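Side-chain contacts in penicillin-binding protein 1A (Mycobacterium tuberculosis, PDB 5CXW), which builds and cross-links bacterial peptidoglycan, its C-terminal transpeptidase domain, the part crystallised here, joining the stem peptides and being acylated by penicillins: residues F86-A91 against A318-T323; S98-A103 against K148-T153; G293-G298 against N303-M308; E328-V331 against A337-G340. One frame throughout, in Å; residues are numbered along the deposited sequence.

Contact 1: residues F86-A91 against A318-T323; sequences FDFAQA and AVWVGT
Phe88, in a loop that follows strand 74-78, lays its ring beside the indole of Trp320 on strand 315-323, the central strand of the five-stranded antiparallel sheet of the transpeptidase domain. The planes are only 15° from parallel, yet they are slid far apart: the centroid of the Phe88 ring is 5.2 Å from that of the indole's six-membered ring, and overlap is slight. One side of each ring system touches: Phe88 CD1 lies 3.5 Å from Trp320 CH2, with CZ3 of the same indole just as near. A chi1 of 166°, which turns Trp320 CG away from the backbone N, carries the CZ3-CH2 end of the indole out to the loop. On the far side of Phe88, Phe86 CD2 sits 3.4 Å above the centre of the Phe88 ring, so Phe88 is clasped between Phe86 and Trp320. The loop is shaped by a type I turn from Asp87 to Gln90 and by an Asx turn, in which Asp87 OD1 accepts from Ala89 N at 2.9 Å. Trp320 NE1 donates to Asp305 OD2. The join between loop and sheet is therefore apolar and dispersive, while the neighbouring strand satisfies the polar end of the indole.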
loop_
_atom_site.group_PDB
_atom_site.type_symbol
_atom_site.label_atom_id
_atom_site.label_comp_id
_atom_site.label_asym_id
_atom_site.label_seq_id
_atom_site.Cartn_x
_atom_site.Cartn_y
_atom_site.Cartn_z
ATOM N N PHE A 86 -5.920 -8.197 18.025
ATOM C CA PHE A 86 -4.725 -7.840 17.286
ATOM C C PHE A 86 -5.137 -6.906 16.179
ATOM O O PHE A 86 -6.251 -7.032 15.670
ATOM C CB PHE A 86 -4.174 -9.119 16.755
ATOM C CG PHE A 86 -2.840 -8.991 16.140
ATOM C CD1 PHE A 86 -1.688 -8.970 16.921
ATOM C CD2 PHE A 86 -2.723 -8.918 14.779
ATOM C CE1 PHE A 86 -0.434 -8.840 16.328
ATOM C CE2 PHE A 86 -1.476 -8.831 14.182
ATOM C CZ PHE A 86 -0.333 -8.771 14.951
ATOM N N ASP A 87 -4.290 -5.915 15.882
ATOM C CA ASP A 87 -4.558 -4.939 14.820
ATOM C C ASP A 87 -3.706 -5.335 13.597
ATOM O O ASP A 87 -2.503 -5.072 13.528
ATOM C CB ASP A 87 -4.253 -3.509 15.267
ATOM C CG ASP A 87 -4.652 -2.437 14.203
ATOM O OD1 ASP A 87 -4.787 -2.780 12.994
ATOM O OD2 ASP A 87 -4.706 -1.236 14.562
ATOM N N PHE A 88 -4.341 -5.990 12.639
ATOM C CA PHE A 88 -3.636 -6.415 11.395
ATOM C C PHE A 88 -3.229 -5.300 10.440
ATOM O O PHE A 88 -2.431 -5.572 9.526
ATOM C CB PHE A 88 -4.396 -7.456 10.609
ATOM C CG PHE A 88 -4.181 -8.830 11.147
ATOM C CD1 PHE A 88 -3.000 -9.484 10.858
ATOM C CD2 PHE A 88 -5.054 -9.345 12.062
ATOM C CE1 PHE A 88 -2.743 -10.753 11.405
ATOM C CE2 PHE A 88 -4.815 -10.613 12.616
ATOM C CZ PHE A 88 -3.663 -11.292 12.259
ATOM N N ALA A 89 -3.760 -4.088 10.640
ATOM C CA ALA A 89 -3.323 -2.919 9.900
ATOM C C ALA A 89 -1.986 -2.358 10.393
ATOM O O ALA A 89 -1.408 -1.496 9.721
ATOM C CB ALA A 89 -4.385 -1.800 9.935
ATOM N N GLN A 90 -1.542 -2.827 11.542
ATOM C CA GLN A 90 -0.298 -2.455 12.163
ATOM C C GLN A 90 0.748 -3.551 12.161
ATOM O O GLN A 90 1.913 -3.276 12.532
ATOM C CB GLN A 90 -0.543 -2.023 13.614
ATOM C CG GLN A 90 -1.389 -0.763 13.737
ATOM C CD GLN A 90 -0.683 0.500 13.265
ATOM O OE1 GLN A 90 0.550 0.630 13.376
ATOM N NE2 GLN A 90 -1.441 1.442 12.727
ATOM N N ALA A 91 0.373 -4.747 11.713
ATOM C CA ALA A 91 1.276 -5.893 11.713
ATOM C C ALA A 91 2.371 -5.747 10.695
ATOM O O ALA A 91 2.151 -5.187 9.603
ATOM C CB ALA A 91 0.476 -7.171 11.443
ATOM N N ALA A 318 -5.078 0.576 0.773
ATOM C CA ALA A 318 -4.317 -0.639 0.801
ATOM C C ALA A 318 -5.163 -1.753 1.464
ATOM O O ALA A 318 -5.788 -1.544 2.491
ATOM C CB ALA A 318 -3.045 -0.450 1.624
ATOM N N VAL A 319 -5.118 -2.939 0.865
ATOM C CA VAL A 319 -5.799 -4.112 1.398
ATOM C C VAL A 319 -4.832 -5.274 1.396
ATOM O O VAL A 319 -4.212 -5.599 0.385
ATOM C CB VAL A 319 -6.979 -4.539 0.531
ATOM C CG1 VAL A 319 -7.673 -5.767 1.112
ATOM C CG2 VAL A 319 -7.994 -3.358 0.342
ATOM N N TRP A 320 -4.828 -5.948 2.548
ATOM C CA TRP A 320 -4.118 -7.213 2.776
ATOM C C TRP A 320 -5.139 -8.269 3.192
ATOM O O TRP A 320 -6.074 -7.981 3.921
ATOM C CB TRP A 320 -3.075 -7.026 3.864
ATOM C CG TRP A 320 -2.504 -8.319 4.433
ATOM C CD1 TRP A 320 -1.410 -9.010 3.954
ATOM C CD2 TRP A 320 -2.957 -9.047 5.580
ATOM N NE1 TRP A 320 -1.164 -10.108 4.747
ATOM C CE2 TRP A 320 -2.115 -10.169 5.733
ATOM C CE3 TRP A 320 -3.992 -8.863 6.503
ATOM C CZ2 TRP A 320 -2.245 -11.064 6.808
ATOM C CZ3 TRP A 320 -4.138 -9.757 7.531
ATOM C CH2 TRP A 320 -3.253 -10.860 7.683
ATOM N N VAL A 321 -4.952 -9.472 2.658
ATOM C CA VAL A 321 -5.617 -10.661 3.140
ATOM C C VAL A 321 -4.554 -11.695 3.479
ATOM O O VAL A 321 -3.584 -11.908 2.735
ATOM C CB VAL A 321 -6.621 -11.203 2.102
ATOM C CG1 VAL A 321 -7.265 -12.498 2.612
ATOM C CG2 VAL A 321 -7.686 -10.171 1.765
ATOM N N GLY A 322 -4.735 -12.399 4.596
ATOM C CA GLY A 322 -3.824 -13.487 4.998
ATOM C C GLY A 322 -4.500 -14.325 6.059
ATOM O O GLY A 322 -5.744 -14.317 6.159
ATOM N N THR A 323 -3.710 -15.015 6.856
ATOM C CA THR A 323 -4.268 -15.793 7.946
ATOM C C THR A 323 -3.755 -15.337 9.279
ATOM O O THR A 323 -2.699 -14.691 9.380
ATOM C CB THR A 323 -4.019 -17.313 7.807
ATOM O OG1 THR A 323 -2.651 -17.663 8.098
ATOM C CG2 THR A 323 -4.411 -17.803 6.407
#

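Contact 2: residues S98-A103 against K148-T153; sequences SFKVFA and KMSLNT. With 35P ((2R,4S)-5,5-dimethyl-2-{(1R)-2-oxo-1-[(phenoxyacetyl)amino]ethyl}-1,3-thiazolidine-4-carboxylic acid), chain C.
Lys100 points CG away from the carbonyl carbon (chi1 -70°) and then runs fully extended, which carries NZ across to Ser150 and Asn152. Ser150, with OG swung anti to its backbone N (chi1 -153°), meets it: Lys100 NZ donates to Ser150 OG at 2.9 Å. A second bond goes from Lys100 NZ to Asn152 OD1 at 3.0 Å, in the amide plane and on a lone pair, the two side chains crossing at about a right angle. These residues fit the SxxK and SxN motifs of penicillin-binding proteins, with Ser97 the probable acylated serine; Lys100 NZ reaches Ser97 OG through a weak hydrogen bond. Ser150 OG is a hub, since Lys291 NZ also binds it and N7 of the opened penicillin V donates to it at 3.0 Å. Asn152 turns its other end to the drug, ND2 making a weak bond to the side-chain amide oxygen O18 at 3.1 Å. One amide thus links the lysine to the ligand; its rotation is set mainly by the Lys100 bond, with the weak bond to O18 adding to it. Ser150 has positive phi and closes a Schellman motif at the end of helix 143-149, and Leu151 is the N-cap residue of helix 152-161, so the Ser150-Asn152 turn joins two helices and faces helix 100-109, which packs against helices 165-176 and 211-222.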
loop_
_atom_site.group_PDB
_atom_site.type_symbol
_atom_site.label_atom_id
_atom_site.label_comp_id
_atom_site.label_asym_id
_atom_site.label_seq_id
_atom_site.Cartn_x
_atom_site.Cartn_y
_atom_site.Cartn_z
ATOM N N SER A 98 3.605 -5.710 -4.521
ATOM C CA SER A 98 3.121 -4.349 -4.339
ATOM C C SER A 98 4.287 -3.407 -4.050
ATOM O O SER A 98 4.158 -2.182 -4.204
ATOM C CB SER A 98 2.031 -4.264 -3.283
ATOM O OG SER A 98 2.470 -4.617 -1.990
ATOM N N PHE A 99 5.439 -3.974 -3.654
ATOM C CA PHE A 99 6.593 -3.163 -3.344
ATOM C C PHE A 99 7.360 -2.754 -4.620
ATOM O O PHE A 99 8.227 -1.829 -4.558
ATOM C CB PHE A 99 7.543 -3.906 -2.409
ATOM C CG PHE A 99 8.112 -3.013 -1.340
ATOM C CD1 PHE A 99 7.294 -2.571 -0.334
ATOM C CD2 PHE A 99 9.423 -2.596 -1.357
ATOM C CE1 PHE A 99 7.747 -1.728 0.625
ATOM C CE2 PHE A 99 9.894 -1.761 -0.347
ATOM C CZ PHE A 99 9.057 -1.322 0.621
ATOM N N LYS A 100 7.038 -3.361 -5.784
ATOM C CA LYS A 100 7.760 -3.050 -6.998
ATOM C C LYS A 100 7.682 -1.571 -7.388
ATOM O O LYS A 100 8.568 -1.062 -8.101
ATOM C CB LYS A 100 7.250 -3.882 -8.209
ATOM C CG LYS A 100 7.614 -5.343 -8.118
ATOM C CD LYS A 100 7.039 -6.181 -9.234
ATOM C CE LYS A 100 7.417 -7.611 -8.978
ATOM N NZ LYS A 100 6.747 -8.458 -9.902
ATOM N N VAL A 101 6.581 -0.921 -7.027
ATOM C CA VAL A 101 6.368 0.485 -7.391
ATOM C C VAL A 101 7.492 1.326 -6.856
ATOM O O VAL A 101 7.840 2.341 -7.451
ATOM C CB VAL A 101 4.981 1.060 -6.975
ATOM C CG1 VAL A 101 3.882 0.210 -7.519
ATOM C CG2 VAL A 101 4.888 1.272 -5.471
ATOM N N PHE A 102 8.112 0.916 -5.738
ATOM C CA PHE A 102 9.215 1.731 -5.191
ATOM C C PHE A 102 10.495 1.560 -5.975
ATOM O O PHE A 102 11.301 2.500 -6.038
ATOM C CB PHE A 102 9.395 1.453 -3.676
ATOM C CG PHE A 102 8.131 1.676 -2.943
ATOM C CD1 PHE A 102 7.503 2.922 -3.001
ATOM C CD2 PHE A 102 7.502 0.670 -2.260
ATOM C CE1 PHE A 102 6.279 3.139 -2.381
ATOM C CE2 PHE A 102 6.272 0.895 -1.630
ATOM C CZ PHE A 102 5.651 2.129 -1.704
ATOM N N ALA A 103 10.699 0.382 -6.566
ATOM C CA ALA A 103 11.787 0.229 -7.528
ATOM C C ALA A 103 11.566 1.113 -8.738
ATOM O O ALA A 103 12.486 1.689 -9.315
ATOM C CB ALA A 103 12.000 -1.198 -7.945
ATOM N N LYS A 148 2.828 -4.015 -14.937
ATOM C CA LYS A 148 1.449 -4.530 -15.156
ATOM C C LYS A 148 1.450 -6.056 -15.078
ATOM O O LYS A 148 0.613 -6.654 -14.402
ATOM C CB LYS A 148 0.905 -4.001 -16.478
ATOM C CG LYS A 148 -0.492 -4.509 -16.808
ATOM C CD LYS A 148 -1.004 -3.956 -18.135
ATOM C CE LYS A 148 -0.248 -4.412 -19.355
ATOM N NZ LYS A 148 -0.671 -3.582 -20.555
ATOM N N MET A 149 2.374 -6.704 -15.786
ATOM C CA MET A 149 2.411 -8.176 -15.798
ATOM C C MET A 149 3.019 -8.756 -14.525
ATOM O O MET A 149 2.963 -9.975 -14.287
ATOM C CB MET A 149 3.205 -8.667 -17.013
ATOM C CG MET A 149 2.507 -8.382 -18.310
ATOM S SD MET A 149 3.572 -8.865 -19.713
ATOM C CE MET A 149 3.529 -10.624 -19.471
ATOM N N SER A 150 3.593 -7.875 -13.728
ATOM C CA SER A 150 4.246 -8.171 -12.461
ATOM C C SER A 150 5.351 -9.208 -12.610
ATOM O O SER A 150 5.324 -10.278 -12.016
ATOM C CB SER A 150 3.241 -8.520 -11.377
ATOM O OG SER A 150 3.845 -8.178 -10.125
ATOM N N LEU A 151 6.289 -8.858 -13.482
ATOM C CA LEU A 151 7.395 -9.767 -13.739
ATOM C C LEU A 151 8.500 -9.620 -12.711
ATOM O O LEU A 151 9.176 -8.602 -12.686
ATOM C CB LEU A 151 7.904 -9.582 -15.159
ATOM C CG LEU A 151 6.804 -9.726 -16.231
ATOM C CD1 LEU A 151 7.431 -9.410 -17.588
ATOM C CD2 LEU A 151 6.174 -11.069 -16.200
ATOM N N ASN A 152 8.704 -10.640 -11.892
ATOM C CA ASN A 152 9.767 -10.650 -10.868
ATOM C C ASN A 152 11.149 -10.500 -11.505
ATOM O O ASN A 152 12.026 -9.805 -10.974
ATOM C CB ASN A 152 9.759 -11.926 -10.077
ATOM C CG ASN A 152 8.662 -11.999 -9.065
ATOM O OD1 ASN A 152 7.709 -11.201 -9.030
ATOM N ND2 ASN A 152 8.780 -13.046 -8.191
ATOM N N THR A 153 11.362 -11.201 -12.613
ATOM C CA THR A 153 12.700 -11.257 -13.215
ATOM C C THR A 153 13.067 -9.836 -13.704
ATOM O O THR A 153 14.177 -9.316 -13.435
ATOM C CB THR A 153 12.704 -12.242 -14.372
ATOM O OG1 THR A 153 11.684 -11.864 -15.280
ATOM C CG2 THR A 153 12.510 -13.678 -13.895
HETATM C C24 35P C . 6.180 -18.318 -5.975
HETATM C C23 35P C . 5.902 -19.594 -5.494
HETATM C C22 35P C . 4.728 -19.838 -4.818
HETATM C C21 35P C . 3.798 -18.831 -4.611
HETATM C C20 35P C . 4.047 -17.559 -5.082
HETATM C C19 35P C . 5.249 -17.300 -5.784
HETATM O O1 35P C . 5.558 -16.064 -6.296
HETATM C C2 35P C . 4.539 -15.072 -6.353
HETATM C C3 35P C . 5.018 -13.933 -7.210
HETATM O O18 35P C . 5.848 -14.133 -8.086
HETATM N N4 35P C . 4.450 -12.768 -6.937
HETATM C C5 35P C . 4.750 -11.574 -7.712
HETATM C C6 35P C . 4.465 -10.411 -6.853
HETATM O O17 35P C . 3.727 -10.422 -5.846
HETATM C C8 35P C . 3.893 -11.422 -9.045
HETATM N N7 35P C . 2.843 -10.551 -8.601
HETATM S S11 35P C . 3.097 -12.789 -9.696
HETATM C C10 35P C . 1.465 -12.340 -9.337
HETATM C C12 35P C . 0.689 -13.529 -8.773
HETATM C C15 35P C . 0.695 -11.842 -10.532
HETATM C C9 35P C . 1.630 -11.259 -8.263
HETATM C C13 35P C . 0.533 -10.268 -8.029
HETATM O O14 35P C . 0.653 -9.146 -8.611
HETATM O O16 35P C . -0.382 -10.602 -7.246
#

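Contact 3: residues G293-G298 against N303-M308; sequences GTTQFG and NKDAWM. With 35P ((2R,4S)-5,5-dimethyl-2-{(1R)-2-oxo-1-[(phenoxyacetyl)amino]ethyl}-1,3-thiazolidine-4-carboxylic acid), chain C; PEG (di(hydroxyethyl)ether), chain D.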
loop_
_atom_site.group_PDB
_atom_site.type_symbol
_atom_site.label_atom_id
_atom_site.label_comp_id
_atom_site.label_asym_id
_atom_site.label_seq_id
_atom_site.Cartn_x
_atom_site.Cartn_y
_atom_site.Cartn_z
ATOM N N GLY A 293 -0.204 -7.699 -5.112
ATOM C CA GLY A 293 0.920 -8.503 -4.639
ATOM C C GLY A 293 0.473 -9.854 -4.143
ATOM O O GLY A 293 -0.608 -9.948 -3.598
ATOM N N THR A 294 1.312 -10.875 -4.296
ATOM C CA THR A 294 1.019 -12.204 -3.766
ATOM C C THR A 294 2.357 -12.816 -3.330
ATOM O O THR A 294 3.275 -12.902 -4.130
ATOM C CB THR A 294 0.416 -13.123 -4.825
ATOM O OG1 THR A 294 -0.726 -12.530 -5.483
ATOM C CG2 THR A 294 -0.030 -14.414 -4.150
ATOM N N THR A 295 2.480 -13.112 -2.039
ATOM C CA THR A 295 3.705 -13.752 -1.496
ATOM C C THR A 295 3.615 -15.272 -1.500
ATOM O O THR A 295 2.532 -15.875 -1.444
ATOM C CB THR A 295 4.042 -13.252 -0.100
ATOM O OG1 THR A 295 3.069 -13.682 0.800
ATOM C CG2 THR A 295 4.049 -11.746 -0.021
ATOM N N GLN A 296 4.792 -15.882 -1.539
ATOM C CA GLN A 296 4.924 -17.320 -1.458
ATOM C C GLN A 296 4.874 -17.817 -0.027
ATOM O O GLN A 296 5.489 -17.244 0.881
ATOM C CB GLN A 296 6.295 -17.725 -2.056
ATOM C CG GLN A 296 6.658 -19.185 -1.938
ATOM C CD GLN A 296 7.959 -19.465 -2.681
ATOM O OE1 GLN A 296 8.847 -18.582 -2.784
ATOM N NE2 GLN A 296 8.120 -20.717 -3.150
ATOM N N PHE A 297 4.201 -18.955 0.155
ATOM C CA PHE A 297 4.214 -19.653 1.388
ATOM C C PHE A 297 5.443 -20.579 1.427
ATOM O O PHE A 297 5.563 -21.515 0.620
ATOM C CB PHE A 297 2.930 -20.479 1.606
ATOM C CG PHE A 297 2.940 -21.119 2.952
ATOM C CD1 PHE A 297 2.636 -20.358 4.065
ATOM C CD2 PHE A 297 3.384 -22.401 3.119
ATOM C CE1 PHE A 297 2.733 -20.870 5.329
ATOM C CE2 PHE A 297 3.483 -22.934 4.388
ATOM C CZ PHE A 297 3.185 -22.158 5.497
ATOM N N GLY A 298 6.361 -20.285 2.337
ATOM C CA GLY A 298 7.606 -21.097 2.436
ATOM C C GLY A 298 8.336 -21.284 1.097
ATOM O O GLY A 298 8.626 -20.326 0.356
ATOM N N ASN A 303 0.374 -19.707 -1.678
ATOM C CA ASN A 303 0.435 -18.268 -1.380
ATOM C C ASN A 303 0.316 -18.044 0.119
ATOM O O ASN A 303 -0.263 -18.878 0.791
ATOM C CB ASN A 303 -0.696 -17.521 -2.093
ATOM C CG ASN A 303 -0.586 -17.655 -3.609
ATOM O OD1 ASN A 303 0.504 -17.932 -4.141
ATOM N ND2 ASN A 303 -1.697 -17.446 -4.299
ATOM N N LYS A 304 0.788 -16.910 0.605
ATOM C CA LYS A 304 0.761 -16.593 2.000
ATOM C C LYS A 304 0.035 -15.310 2.309
ATOM O O LYS A 304 -0.827 -15.295 3.179
ATOM C CB LYS A 304 2.169 -16.544 2.589
ATOM C CG LYS A 304 2.192 -16.259 4.093
ATOM C CD LYS A 304 3.549 -16.541 4.719
ATOM C CE LYS A 304 4.622 -15.539 4.265
ATOM N NZ LYS A 304 4.520 -14.155 4.889
ATOM N N ASP A 305 0.358 -14.252 1.585
ATOM C CA ASP A 305 -0.244 -12.936 1.757
ATOM C C ASP A 305 -0.699 -12.453 0.392
ATOM O O ASP A 305 -0.047 -12.698 -0.623
ATOM C CB ASP A 305 0.717 -11.860 2.264
ATOM C CG ASP A 305 1.537 -12.283 3.453
ATOM O OD1 ASP A 305 2.584 -12.905 3.260
ATOM O OD2 ASP A 305 1.100 -11.972 4.600
ATOM N N ALA A 306 -1.815 -11.765 0.364
ATOM C CA ALA A 306 -2.375 -11.254 -0.868
ATOM C C ALA A 306 -2.735 -9.814 -0.687
ATOM O O ALA A 306 -3.351 -9.461 0.305
ATOM C CB ALA A 306 -3.556 -12.092 -1.266
ATOM N N TRP A 307 -2.346 -8.959 -1.625
ATOM C CA TRP A 307 -2.509 -7.540 -1.522
ATOM C C TRP A 307 -3.142 -6.868 -2.752
ATOM O O TRP A 307 -2.854 -7.253 -3.904
ATOM C CB TRP A 307 -1.140 -6.867 -1.409
ATOM C CG TRP A 307 -0.371 -7.087 -0.152
ATOM C CD1 TRP A 307 0.352 -8.210 0.203
ATOM C CD2 TRP A 307 -0.289 -6.175 0.943
ATOM N NE1 TRP A 307 0.916 -8.007 1.471
ATOM C CE2 TRP A 307 0.578 -6.755 1.915
ATOM C CE3 TRP A 307 -0.804 -4.883 1.176
ATOM C CZ2 TRP A 307 0.909 -6.114 3.079
ATOM C CZ3 TRP A 307 -0.459 -4.215 2.363
ATOM C CH2 TRP A 307 0.386 -4.847 3.312
ATOM N N MET A 308 -3.889 -5.797 -2.526
ATOM C CA MET A 308 -4.203 -4.839 -3.565
ATOM C C MET A 308 -4.077 -3.467 -2.954
ATOM O O MET A 308 -4.742 -3.171 -1.921
ATOM C CB MET A 308 -5.612 -5.023 -4.134
ATOM C CG MET A 308 -6.039 -4.000 -5.196
ATOM S SD MET A 308 -4.842 -3.894 -6.554
ATOM C CE MET A 308 -5.887 -4.101 -8.015
HETATM C C24 35P C . 6.180 -18.318 -5.975
HETATM C C23 35P C . 5.902 -19.594 -5.494
HETATM C C22 35P C . 4.728 -19.838 -4.818
HETATM C C21 35P C . 3.798 -18.831 -4.611
HETATM C C20 35P C . 4.047 -17.559 -5.082
HETATM C C19 35P C . 5.249 -17.300 -5.784
HETATM O O1 35P C . 5.558 -16.064 -6.296
HETATM C C2 35P C . 4.539 -15.072 -6.353
HETATM C C3 35P C . 5.018 -13.933 -7.210
HETATM O O18 35P C . 5.848 -14.133 -8.086
HETATM N N4 35P C . 4.450 -12.768 -6.937
HETATM C C5 35P C . 4.750 -11.574 -7.712
HETATM C C6 35P C . 4.465 -10.411 -6.853
HETATM O O17 35P C . 3.727 -10.422 -5.846
HETATM C C8 35P C . 3.893 -11.422 -9.045
HETATM N N7 35P C . 2.843 -10.551 -8.601
HETATM S S11 35P C . 3.097 -12.789 -9.696
HETATM C C10 35P C . 1.465 -12.340 -9.337
HETATM C C12 35P C . 0.689 -13.529 -8.773
HETATM C C15 35P C . 0.695 -11.842 -10.532
HETATM C C9 35P C . 1.630 -11.259 -8.263
HETATM C C13 35P C . 0.533 -10.268 -8.029
HETATM O O14 35P C . 0.653 -9.146 -8.611
HETATM O O16 35P C . -0.382 -10.602 -7.246
HETATM O O2 PEG D . 7.024 -14.176 6.533
HETATM C C3 PEG D . 7.363 -13.657 7.812
HETATM C C4 PEG D . 7.168 -12.168 7.771
HETATM O O4 PEG D . 8.444 -11.577 7.632
#
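The amide of Asn303 takes the Thr294 methyl on one face, CG2 standing 3.3 Å from Asn303 CG almost straight above the plane. Asn303 OD1 points instead at the edge of the drug's phenoxy ring, 3.4 Å from C21 of 35P, while ND2 of the same amide donates to Ile338 O. Gln296 lies over a face of that ring, CB above its centre and NE2 3.4 Å from C23, while NE2 is held by Thr300 O. At Trp307, Gly293 O lies by the indole edge and accepts from Trp307 N. Strands 289-296 and 303-312 form a hairpin with a beta bulge between Thr294 and Gln296, and Lys291 to Gly293 fit the KTG motif of penicillin-binding proteins. Strand 289-296 is an outer strand of the sheet, and the drug adds to it much as another strand would: Thr294 N donates to O17 at 2.9 Å in a nearly straight bond (176°), and Thr294 O accepts from N4. Thr294 OG1 grips the carboxylate oxygen O16 at 2.6 Å. On the next residue the hydroxyl sits between the backbone N and carbonyl carbon (chi1 67°), aimed across the hairpin: Thr295 OG1 donates to Asp305 OD1 at 2.6 Å on the anti lone pair. The syn lone pair of that oxygen takes Lys304 NZ at 2.8 Å in a salt bridge, and Lys304 crosses Phe297 at about a right angle.

Contact 4: residues E328-V331 against A337-G340; sequences EPLV and AIYG
Ile338 can be followed outward from CB, which rests 3.8 Å from Leu330 CG. There the side chain forks. Its CG2 branch meets one leucine methyl, Leu330 CD2, at 3.9 Å. The other branch, with CG1 anti to the carbonyl carbon (chi1 -65°), runs along the backbone of the next residue: CG1 is 3.8 Å from Val331 C, and the tip CD1 closes to 3.6 Å from the same carbon. Both segments belong to the excursion between strand 315-323 and helix 343-356, and they are clipped together at a single bridge pairing Val331 with Ala337. Its hydrogen bond runs from Ile338 N to Leu330 O, 3.1 Å long and fairly straight at 162°. On the more exposed side Val331 CG1 lies against Ala337 CA. Farther in, Leu330 and Ile338 both pack on Ala306, and Asn303 ties the two segments to the sheet, bonding Leu330 through its backbone and Ile338 O through ND2. Past Ile338 the chain reaches Tyr339 and Gly340, which touch the bound penicillin.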
loop_
_atom_site.group_PDB
_atom_site.type_symbol
_atom_site.label_atom_id
_atom_site.label_comp_id
_atom_site.label_asym_id
_atom_site.label_seq_id
_atom_site.Cartn_x
_atom_site.Cartn_y
_atom_site.Cartn_z
ATOM N N GLU A 328 -0.025 -20.799 7.072
ATOM C CA GLU A 328 -0.793 -21.785 6.305
ATOM C C GLU A 328 -1.048 -21.179 4.912
ATOM O O GLU A 328 -1.321 -19.978 4.811
ATOM C CB GLU A 328 -2.083 -22.196 7.038
ATOM C CG GLU A 328 -3.358 -21.376 6.819
ATOM C CD GLU A 328 -4.639 -21.966 7.466
ATOM O OE1 GLU A 328 -4.543 -22.920 8.271
ATOM O OE2 GLU A 328 -5.781 -21.480 7.179
ATOM N N PRO A 329 -0.930 -21.977 3.844
ATOM C CA PRO A 329 -1.305 -21.490 2.539
ATOM C C PRO A 329 -2.669 -20.834 2.527
ATOM O O PRO A 329 -3.606 -21.329 3.150
ATOM C CB PRO A 329 -1.362 -22.774 1.712
ATOM C CG PRO A 329 -0.246 -23.588 2.314
ATOM C CD PRO A 329 -0.419 -23.372 3.776
ATOM N N LEU A 330 -2.791 -19.773 1.745
ATOM C CA LEU A 330 -3.962 -18.974 1.710
ATOM C C LEU A 330 -4.875 -19.417 0.573
ATOM O O LEU A 330 -4.503 -19.294 -0.592
ATOM C CB LEU A 330 -3.538 -17.507 1.582
ATOM C CG LEU A 330 -4.589 -16.433 1.643
ATOM C CD1 LEU A 330 -5.250 -16.317 3.016
ATOM C CD2 LEU A 330 -4.001 -15.093 1.210
ATOM N N VAL A 331 -6.044 -19.961 0.904
ATOM C CA VAL A 331 -6.976 -20.501 -0.092
ATOM C C VAL A 331 -8.409 -20.159 0.241
ATOM O O VAL A 331 -8.739 -19.871 1.395
ATOM C CB VAL A 331 -6.868 -22.054 -0.260
ATOM C CG1 VAL A 331 -5.497 -22.456 -0.769
ATOM C CG2 VAL A 331 -7.189 -22.811 1.083
ATOM N N ALA A 337 -6.385 -21.010 -4.755
ATOM C CA ALA A 337 -5.364 -20.156 -4.188
ATOM C C ALA A 337 -5.898 -18.704 -4.203
ATOM O O ALA A 337 -6.563 -18.289 -5.210
ATOM C CB ALA A 337 -4.095 -20.292 -4.966
ATOM N N ILE A 338 -5.539 -17.926 -3.194
ATOM C CA ILE A 338 -5.893 -16.478 -3.135
ATOM C C ILE A 338 -4.709 -15.672 -3.589
ATOM O O ILE A 338 -3.622 -15.743 -2.968
ATOM C CB ILE A 338 -6.358 -16.064 -1.750
ATOM C CG1 ILE A 338 -7.681 -16.811 -1.450
ATOM C CG2 ILE A 338 -6.644 -14.564 -1.670
ATOM C CD1 ILE A 338 -8.218 -16.604 -0.040
ATOM N N TYR A 339 -4.898 -14.913 -4.682
ATOM C CA TYR A 339 -3.894 -13.941 -5.159
ATOM C C TYR A 339 -4.340 -12.518 -4.923
ATOM O O TYR A 339 -5.501 -12.264 -4.639
ATOM C CB TYR A 339 -3.750 -14.126 -6.690
ATOM C CG TYR A 339 -3.216 -15.461 -7.144
ATOM C CD1 TYR A 339 -1.882 -15.682 -7.270
ATOM C CD2 TYR A 339 -4.086 -16.520 -7.388
ATOM C CE1 TYR A 339 -1.405 -16.932 -7.650
ATOM C CE2 TYR A 339 -3.615 -17.752 -7.777
ATOM C CZ TYR A 339 -2.281 -17.918 -7.910
ATOM O OH TYR A 339 -1.803 -19.154 -8.276
ATOM N N GLY A 340 -3.451 -11.556 -5.090
ATOM C CA GLY A 340 -3.807 -10.125 -4.987
ATOM C C GLY A 340 -5.011 -9.724 -5.820
ATOM O O GLY A 340 -5.844 -8.945 -5.372
#

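How the contacts relate
All four contacts lie in the transpeptidase domain. Contact 1 spans the longest stretch of chain, and contacts 2 and 3 fall within that span in that order; contact 4 follows. Strands 303-312 and 315-323 are neighbours in the sheet, so contacts 1 and 3 touch, with centres about 12 Å apart. Contact 4 sits closest to contact 3, about 7 Å centre to centre, and packs on the end of strand 315-323 through Leu330. Contact 2 belongs to the helical side, its centre about 14 Å from that of contact 3, and the bound penicillin lies between them, touched by both. The active-site cleft is framed by helices and the edge strand, with contact 1 deeper in the sheet.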